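Local coordinates for protein Succinylglutamatedesuccinylase/aspartoacylase (Rhodobacter sphaeroides 2.4.1, PDB 3CDX) that probably hydrolyses carbon-nitrogen bonds, other than peptide bonds, in linear amides and binds a calcium ion at its metal site, at residues Val56-Gly61 with Val89-Ala94; Ile138-Asp143 with Glu204-Val209; Ala268-Pro273 with Asp331-Val336. All blocks are in the same frame, centred on the assembly; numbering follows the deposited sequence.

Contact 1. Residues Val56-Gly61 with Val89-Ala94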
loop_
_atom_site.group_PDB
_atom_site.type_symbol
_atom_site.label_atom_id
_atom_site.label_comp_id
_atom_site.label_asym_id
_atom_site.label_seq_id
_atom_site.Cartn_x
_atom_site.Cartn_y
_atom_site.Cartn_z
ATOM N N VAL A 56 -40.028 -12.842 -5.419
ATOM C CA VAL A 56 -39.113 -12.096 -6.288
ATOM C C VAL A 56 -37.912 -11.601 -5.503
ATOM O O VAL A 56 -38.053 -10.881 -4.535
ATOM C CB VAL A 56 -39.825 -10.888 -6.958
ATOM C CG1 VAL A 56 -38.836 -10.062 -7.763
ATOM C CG2 VAL A 56 -41.028 -11.384 -7.824
ATOM N N LEU A 57 -36.714 -11.985 -5.937
ATOM C CA LEU A 57 -35.505 -11.549 -5.241
ATOM C C LEU A 57 -34.790 -10.509 -6.082
ATOM O O LEU A 57 -34.461 -10.764 -7.251
ATOM C CB LEU A 57 -34.606 -12.739 -4.904
ATOM C CG LEU A 57 -33.141 -12.483 -4.504
ATOM C CD1 LEU A 57 -32.999 -11.783 -3.132
ATOM C CD2 LEU A 57 -32.356 -13.788 -4.562
ATOM N N LEU A 58 -34.534 -9.354 -5.461
ATOM C CA LEU A 58 -33.957 -8.158 -6.100
ATOM C C LEU A 58 -32.630 -7.841 -5.422
ATOM O O LEU A 58 -32.596 -7.574 -4.200
ATOM C CB LEU A 58 -34.924 -6.954 -5.975
ATOM C CG LEU A 58 -36.315 -7.132 -6.631
ATOM C CD1 LEU A 58 -37.184 -5.987 -6.329
ATOM C CD2 LEU A 58 -36.238 -7.415 -8.140
ATOM N N THR A 59 -31.535 -7.956 -6.170
ATOM C CA THR A 59 -30.223 -7.702 -5.582
ATOM C C THR A 59 -29.542 -6.565 -6.304
ATOM O O THR A 59 -29.682 -6.436 -7.526
ATOM C CB THR A 59 -29.290 -8.979 -5.564
ATOM O OG1 THR A 59 -29.197 -9.556 -6.882
ATOM C CG2 THR A 59 -29.833 -10.011 -4.578
ATOM N N GLY A 60 -28.834 -5.726 -5.545
ATOM C CA GLY A 60 -28.003 -4.674 -6.098
ATOM C C GLY A 60 -26.674 -4.578 -5.354
ATOM O O GLY A 60 -26.524 -5.142 -4.269
ATOM N N GLY A 61 -25.701 -3.900 -5.955
ATOM C CA GLY A 61 -24.440 -3.587 -5.270
ATOM C C GLY A 61 -23.585 -4.815 -5.022
ATOM O O GLY A 61 -22.776 -4.841 -4.103
ATOM N N VAL A 89 -41.455 -10.398 -1.633
ATOM C CA VAL A 89 -40.369 -9.586 -2.212
ATOM C C VAL A 89 -39.207 -9.504 -1.195
ATOM O O VAL A 89 -39.391 -9.059 -0.063
ATOM C CB VAL A 89 -40.838 -8.168 -2.584
ATOM C CG1 VAL A 89 -39.727 -7.398 -3.335
ATOM C CG2 VAL A 89 -42.138 -8.236 -3.459
ATOM N N ILE A 90 -38.042 -9.988 -1.622
ATOM C CA ILE A 90 -36.783 -9.885 -0.867
ATOM C C ILE A 90 -35.828 -8.919 -1.584
ATOM O O ILE A 90 -35.507 -9.118 -2.761
ATOM C CB ILE A 90 -36.164 -11.276 -0.680
ATOM C CG1 ILE A 90 -37.175 -12.192 0.049
ATOM C CG2 ILE A 90 -34.765 -11.201 0.111
ATOM C CD1 ILE A 90 -36.876 -13.647 -0.056
ATOM N N MET A 91 -35.365 -7.893 -0.866
ATOM C CA MET A 91 -34.612 -6.751 -1.440
ATOM C C MET A 91 -33.291 -6.566 -0.715
ATOM O O MET A 91 -33.284 -6.304 0.478
ATOM C CB MET A 91 -35.445 -5.459 -1.379
ATOM C CG MET A 91 -36.693 -5.518 -2.338
ATOM S SD MET A 91 -38.033 -4.320 -2.025
ATOM C CE MET A 91 -38.572 -4.914 -0.419
ATOM N N LEU A 92 -32.181 -6.790 -1.435
ATOM C CA LEU A 92 -30.819 -6.537 -0.917
ATOM C C LEU A 92 -30.223 -5.551 -1.854
ATOM O O LEU A 92 -29.593 -5.950 -2.817
ATOM C CB LEU A 92 -29.944 -7.821 -0.862
ATOM C CG LEU A 92 -30.290 -8.767 0.299
ATOM C CD1 LEU A 92 -31.528 -9.625 -0.043
ATOM C CD2 LEU A 92 -29.133 -9.693 0.709
ATOM N N PRO A 93 -30.423 -4.245 -1.595
ATOM C CA PRO A 93 -29.945 -3.238 -2.542
ATOM C C PRO A 93 -28.440 -3.058 -2.529
ATOM O O PRO A 93 -27.898 -2.495 -3.463
ATOM C CB PRO A 93 -30.560 -1.946 -2.012
ATOM C CG PRO A 93 -30.685 -2.184 -0.531
ATOM C CD PRO A 93 -31.098 -3.626 -0.426
ATOM N N ALA A 94 -27.779 -3.520 -1.487
ATOM C CA ALA A 94 -26.373 -3.182 -1.285
ATOM C C ALA A 94 -25.621 -4.379 -0.719
ATOM O O ALA A 94 -25.301 -4.415 0.441
ATOM C CB ALA A 94 -26.268 -1.956 -0.364
#

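Contact 2. Residues Ile138-Asp143 with Glu204-Val209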
loop_
_atom_site.group_PDB
_atom_site.type_symbol
_atom_site.label_atom_id
_atom_site.label_comp_id
_atom_site.label_asym_id
_atom_site.label_seq_id
_atom_site.Cartn_x
_atom_site.Cartn_y
_atom_site.Cartn_z
ATOM N N ILE A 138 -30.157 -17.108 0.829
ATOM C CA ILE A 138 -31.155 -16.177 0.283
ATOM C C ILE A 138 -31.740 -16.736 -1.016
ATOM O O ILE A 138 -32.957 -16.880 -1.148
ATOM C CB ILE A 138 -30.535 -14.735 0.085
ATOM C CG1 ILE A 138 -30.058 -14.160 1.437
ATOM C CG2 ILE A 138 -31.508 -13.815 -0.618
ATOM C CD1 ILE A 138 -31.168 -13.992 2.556
ATOM N N LEU A 139 -30.863 -17.071 -1.957
ATOM C CA LEU A 139 -31.289 -17.501 -3.315
ATOM C C LEU A 139 -32.318 -18.664 -3.426
ATOM O O LEU A 139 -33.235 -18.569 -4.240
ATOM C CB LEU A 139 -30.076 -17.738 -4.208
ATOM C CG LEU A 139 -30.326 -18.145 -5.644
ATOM C CD1 LEU A 139 -31.302 -17.108 -6.293
ATOM C CD2 LEU A 139 -29.007 -18.317 -6.426
ATOM N N PRO A 140 -32.195 -19.733 -2.604
ATOM C CA PRO A 140 -33.206 -20.806 -2.718
ATOM C C PRO A 140 -34.654 -20.362 -2.453
ATOM O O PRO A 140 -35.581 -21.084 -2.791
ATOM C CB PRO A 140 -32.759 -21.835 -1.640
ATOM C CG PRO A 140 -31.256 -21.553 -1.483
ATOM C CD PRO A 140 -31.177 -20.061 -1.581
ATOM N N MET A 141 -34.864 -19.225 -1.800
ATOM C CA MET A 141 -36.249 -18.760 -1.532
ATOM C C MET A 141 -36.955 -18.191 -2.783
ATOM O O MET A 141 -38.153 -18.008 -2.777
ATOM C CB MET A 141 -36.266 -17.717 -0.424
ATOM C CG MET A 141 -36.103 -18.289 1.021
ATOM S SD MET A 141 -36.148 -16.997 2.285
ATOM C CE MET A 141 -34.564 -16.177 2.091
ATOM N N ALA A 142 -36.208 -17.932 -3.857
ATOM C CA ALA A 142 -36.721 -17.189 -5.020
ATOM C C ALA A 142 -37.304 -18.030 -6.128
ATOM O O ALA A 142 -36.797 -19.091 -6.447
ATOM C CB ALA A 142 -35.627 -16.302 -5.621
ATOM N N ASP A 143 -38.325 -17.459 -6.759
ATOM C CA ASP A 143 -38.932 -17.944 -7.985
ATOM C C ASP A 143 -38.340 -17.210 -9.182
ATOM O O ASP A 143 -38.203 -17.771 -10.288
ATOM C CB ASP A 143 -40.441 -17.675 -7.879
ATOM C CG ASP A 143 -41.072 -18.549 -6.821
ATOM O OD1 ASP A 143 -41.030 -19.770 -7.004
ATOM O OD2 ASP A 143 -41.510 -18.055 -5.775
ATOM N N GLU A 204 -29.127 -19.652 -12.209
ATOM C CA GLU A 204 -29.336 -20.544 -13.341
ATOM C C GLU A 204 -29.156 -21.998 -12.937
ATOM O O GLU A 204 -30.011 -22.826 -13.243
ATOM C CB GLU A 204 -28.471 -20.143 -14.545
ATOM C CG GLU A 204 -29.203 -19.089 -15.436
ATOM C CD GLU A 204 -28.267 -18.186 -16.252
ATOM O OE1 GLU A 204 -27.066 -18.498 -16.298
ATOM O OE2 GLU A 204 -28.741 -17.158 -16.848
ATOM N N ARG A 205 -28.090 -22.301 -12.209
ATOM C CA ARG A 205 -27.856 -23.672 -11.748
ATOM C C ARG A 205 -29.036 -24.218 -10.932
ATOM O O ARG A 205 -29.392 -25.390 -11.059
ATOM C CB ARG A 205 -26.574 -23.755 -10.931
ATOM N N ARG A 206 -29.645 -23.365 -10.114
ATOM C CA ARG A 206 -30.818 -23.728 -9.331
ATOM C C ARG A 206 -32.134 -23.703 -10.132
ATOM O O ARG A 206 -33.214 -23.966 -9.589
ATOM C CB ARG A 206 -30.919 -22.796 -8.121
ATOM C CG ARG A 206 -29.875 -23.077 -7.037
ATOM C CD ARG A 206 -29.849 -21.983 -5.912
ATOM N NE ARG A 206 -28.772 -22.289 -4.971
ATOM C CZ ARG A 206 -28.839 -23.194 -3.994
ATOM N NH1 ARG A 206 -29.951 -23.864 -3.787
ATOM N NH2 ARG A 206 -27.783 -23.426 -3.208
ATOM N N GLY A 207 -32.055 -23.379 -11.424
ATOM C CA GLY A 207 -33.243 -23.399 -12.284
ATOM C C GLY A 207 -34.300 -22.353 -11.964
ATOM O O GLY A 207 -35.486 -22.551 -12.230
ATOM N N ILE A 208 -33.861 -21.245 -11.374
ATOM C CA ILE A 208 -34.695 -20.071 -11.061
ATOM C C ILE A 208 -34.588 -19.109 -12.251
ATOM O O ILE A 208 -33.524 -19.007 -12.860
ATOM C CB ILE A 208 -34.118 -19.401 -9.746
ATOM C CG1 ILE A 208 -34.285 -20.350 -8.541
ATOM C CG2 ILE A 208 -34.675 -17.991 -9.488
ATOM C CD1 ILE A 208 -33.258 -20.150 -7.412
ATOM N N VAL A 209 -35.675 -18.432 -12.612
ATOM C CA VAL A 209 -35.619 -17.415 -13.680
ATOM C C VAL A 209 -34.641 -16.290 -13.284
ATOM O O VAL A 209 -34.757 -15.717 -12.221
ATOM C CB VAL A 209 -36.998 -16.831 -13.999
ATOM C CG1 VAL A 209 -36.878 -15.746 -15.013
ATOM C CG2 VAL A 209 -37.955 -17.961 -14.521
#

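Contact 3. Residues Ala268-Pro273 with Asp331-Val336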
loop_
_atom_site.group_PDB
_atom_site.type_symbol
_atom_site.label_atom_id
_atom_site.label_comp_id
_atom_site.label_asym_id
_atom_site.label_seq_id
_atom_site.Cartn_x
_atom_site.Cartn_y
_atom_site.Cartn_z
ATOM N N ALA A 268 -17.661 -9.777 -32.310
ATOM C CA ALA A 268 -18.449 -8.753 -31.550
ATOM C C ALA A 268 -17.626 -7.851 -30.604
ATOM O O ALA A 268 -18.057 -6.771 -30.267
ATOM C CB ALA A 268 -19.578 -9.424 -30.768
ATOM N N TYR A 269 -16.450 -8.305 -30.193
ATOM C CA TYR A 269 -15.563 -7.576 -29.282
ATOM C C TYR A 269 -14.443 -6.861 -30.030
ATOM O O TYR A 269 -13.673 -7.495 -30.787
ATOM C CB TYR A 269 -14.930 -8.563 -28.296
ATOM C CG TYR A 269 -15.962 -9.275 -27.464
ATOM C CD1 TYR A 269 -16.227 -8.864 -26.161
ATOM C CD2 TYR A 269 -16.693 -10.341 -27.984
ATOM C CE1 TYR A 269 -17.182 -9.500 -25.392
ATOM C CE2 TYR A 269 -17.664 -10.996 -27.211
ATOM C CZ TYR A 269 -17.892 -10.564 -25.921
ATOM O OH TYR A 269 -18.848 -11.167 -25.146
ATOM N N VAL A 270 -14.338 -5.552 -29.832
ATOM C CA VAL A 270 -13.182 -4.829 -30.311
ATOM C C VAL A 270 -12.182 -4.818 -29.191
ATOM O O VAL A 270 -12.425 -4.245 -28.130
ATOM C CB VAL A 270 -13.505 -3.383 -30.737
ATOM C CG1 VAL A 270 -12.268 -2.738 -31.410
ATOM C CG2 VAL A 270 -14.730 -3.382 -31.620
ATOM N N MET A 271 -11.046 -5.445 -29.439
ATOM C CA MET A 271 -10.025 -5.611 -28.426
ATOM C C MET A 271 -8.845 -4.647 -28.642
ATOM O O MET A 271 -8.443 -4.378 -29.774
ATOM C CB MET A 271 -9.556 -7.063 -28.444
ATOM C CG MET A 271 -10.709 -8.096 -28.261
ATOM S SD MET A 271 -11.531 -8.137 -26.663
ATOM C CE MET A 271 -10.216 -8.659 -25.573
ATOM N N ALA A 272 -8.310 -4.107 -27.550
ATOM C CA ALA A 272 -7.061 -3.334 -27.608
ATOM C C ALA A 272 -5.807 -4.246 -27.712
ATOM O O ALA A 272 -5.536 -5.031 -26.784
ATOM C CB ALA A 272 -6.944 -2.418 -26.373
ATOM N N PRO A 273 -5.039 -4.146 -28.822
ATOM C CA PRO A 273 -3.825 -4.973 -28.895
ATOM C C PRO A 273 -2.649 -4.351 -28.173
ATOM O O PRO A 273 -1.638 -5.014 -27.930
ATOM C CB PRO A 273 -3.536 -5.041 -30.405
ATOM C CG PRO A 273 -4.598 -4.171 -31.084
ATOM C CD PRO A 273 -5.237 -3.358 -30.051
ATOM N N ASP A 331 -7.915 -5.438 -23.195
ATOM C CA ASP A 331 -9.240 -4.932 -22.785
ATOM C C ASP A 331 -10.101 -4.892 -24.017
ATOM O O ASP A 331 -9.614 -4.642 -25.123
ATOM C CB ASP A 331 -9.178 -3.478 -22.277
ATOM C CG ASP A 331 -8.491 -3.319 -20.907
ATOM O OD1 ASP A 331 -8.302 -4.306 -20.160
ATOM O OD2 ASP A 331 -8.148 -2.162 -20.575
ATOM N N ALA A 332 -11.401 -5.086 -23.842
ATOM C CA ALA A 332 -12.325 -4.776 -24.938
ATOM C C ALA A 332 -12.610 -3.274 -24.868
ATOM O O ALA A 332 -12.751 -2.718 -23.773
ATOM C CB ALA A 332 -13.609 -5.580 -24.793
ATOM N N VAL A 333 -12.699 -2.610 -26.013
ATOM C CA VAL A 333 -13.053 -1.182 -26.028
ATOM C C VAL A 333 -14.492 -0.962 -26.552
ATOM O O VAL A 333 -15.041 0.151 -26.509
ATOM C CB VAL A 333 -11.986 -0.353 -26.773
ATOM C CG1 VAL A 333 -10.653 -0.420 -26.003
ATOM C CG2 VAL A 333 -11.791 -0.824 -28.215
ATOM N N ALA A 334 -15.090 -2.061 -27.017
ATOM C CA ALA A 334 -16.462 -2.114 -27.514
ATOM C C ALA A 334 -16.884 -3.563 -27.630
ATOM O O ALA A 334 -16.082 -4.444 -27.944
ATOM C CB ALA A 334 -16.623 -1.407 -28.886
ATOM N N VAL A 335 -18.159 -3.786 -27.353
ATOM C CA VAL A 335 -18.846 -5.037 -27.581
ATOM C C VAL A 335 -20.116 -4.636 -28.325
ATOM O O VAL A 335 -20.897 -3.789 -27.849
ATOM C CB VAL A 335 -19.219 -5.732 -26.274
ATOM C CG1 VAL A 335 -19.894 -7.102 -26.572
ATOM C CG2 VAL A 335 -17.988 -5.901 -25.380
ATOM N N VAL A 336 -20.289 -5.243 -29.498
ATOM C CA VAL A 336 -21.438 -4.960 -30.388
ATOM C C VAL A 336 -22.514 -6.053 -30.249
ATOM O O VAL A 336 -22.200 -7.268 -30.243
ATOM C CB VAL A 336 -20.930 -4.819 -31.853
ATOM C CG1 VAL A 336 -22.063 -4.525 -32.854
ATOM C CG2 VAL A 336 -19.845 -3.732 -31.900
#

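Contact 1. Residues Val56-Gly61 with Val89-Ala94
L57 and I90 meet on one face of a parallel strand pair, where CD1 of L57 lies 3.7 Å from CG2 of I90. Its chi1 (164°) sets CG of L57 anti to the backbone N, and chi2 (69°) then turns CD1 toward I90 and L92, so that the same CD1 also reaches CD1 of L92 at 4.0 Å. On the face bearing L58, V89 and M91 the packing is a little wider: L58 lies beside M91, both pointing the same way, its CD1 4.0 Å from CG of M91, while CG1 of V89, two residues before M91 on the same strand, is 4.2 Å from CD1 of L58.

Strands 55-60 and 87-92, whose short segments run 8° apart, form a parallel beta-alpha-beta crossover through helix 68-79 within the catalytic domain. I73 of that helix packs on L58 and M91, whereas V47 and I45 of strand 40-50 cover I90 and L92. Four backbone bonds hold the register: N of I90 to O of V56, N of L58 to O of I90, N of L92 to O of L58, and, at 2.8 Å, N of G60 to O of L92.

Beyond this last bond the regular hydrogen bonding stops, although the backbones draw closer and the chain remains buried. N of A94 is 3.5 Å from O of G60 at a poor angle, and no hydrogen bond forms. It is the side-chain packing that thins from T59 onward; OG1 of T59 turns to D147 in strand 144-148. At G60 a side chain would clash with O of P93, and G61, at positive phi, lies about 6 Å from the side chains of the calcium ligands H63 and E66.

Contact 2. Residues Ile138-Asp143 with Glu204-Val209
A largely apolar contact between two connecting segments, 138-143 and 204-209, packs the turn after helix 126-138 against the end of helix 199-205, just where the chain enters strands 144-148 and 209-214. I208 is its centre. Its CD1 lies 3.8 Å from CD1 of L139, the two side chains sliding past each other in opposite directions, and 3.5 Å from O of L139. CG2 of I208, anti to the backbone N, sits near O of D143 and 4.3 Å from CB of A142. An alanine at I208 would probably open a gap beside CD1 of L139 and CB of A142.

G207, the first residue past helix 199-205, has positive phi and closes it in a Schellman motif, its N bonded to O of E204. Outward, the R206 side chain runs at a slant across those of L139 and P140: its CD lies 3.8 Å from CD2 of L139, and CG of P140 stands 3.5 Å above one guanidinium face, offset toward the rim. NE of R206 forms a salt bridge with D135.

N of V209 makes a weak bond to O of D143 at 3.5 Å. With no stronger polar link across the two segments, their association rests mainly on aliphatic packing, while the arginine's charge is answered from helix 126-138.

Contact 3. Residues Ala268-Pro273 with Asp331-Val336
Four backbone hydrogen bonds join A268-P273 to D331-V336. The shortest runs 2.7 Å from N of V333 to O of V270. N of V270 in turn donates to O of A334 at 2.8 Å, making V270 and A334 an antiparallel hydrogen-bonded pair. N of V336 donates to O of A268 at one end, and N of A272 to O of D331 at the other, the straightest of the four at 174° about the hydrogen.

Between V270 and M271 the register slips by one residue, a beta bulge: V270 pairs with A334 but M271 with A332, and V333 is the extra residue at the corner where the chain turns from one sheet face to another.

Side chains close over this backbone on two faces. On one, Y269 lies beside V335. CG1 of V335 stands over the ring face, 4.1 Å from the centroid of the Y269 ring, in a CH-pi contact, and CG2 of V335 comes to 3.5 Å from CD1 of Y269. The edge of that ring meets CB of A332. In M271 chi2 (-67°) brings SD to 3.8 Å from CB of A332. On the face of V270 and A334, CG2 of V270 packs on CB of A334 at 3.9 Å, while at the corner CG1 of V270 meets CG2 of V333 at 3.8 Å.

Farther out, W38 of the third subunit packs on Y269, and OD1 of D331 hydrogen-bonds to S36 of that subunit. L310 of strand 308-311 covers V270 and V333, A294 of strand 293-298 also touches V270, and V263 from earlier in strand 259-271 packs on Y269 and V335.

From the N terminus, contact 1 comes first, bringing strand 87-92 back beside strand 55-60 and closing the excursion through helix 68-79. Contact 2 opens only afterwards, closing 60 residues that include both helix and strand; contact 3 follows and closes 57 residues without helix. The three therefore run in series, neither nested nor crossed. Contacts 1 and 2 touch directly: CD1 of L57 lies 3.6 Å from CG2 of I138, so the parallel strands and the turn after helix 126-138 share apolar packing within the catalytic domain. Contact 3 lies across the chain's centre, its own centre about 31 Å from that of contact 1, and ties together C-terminal strands.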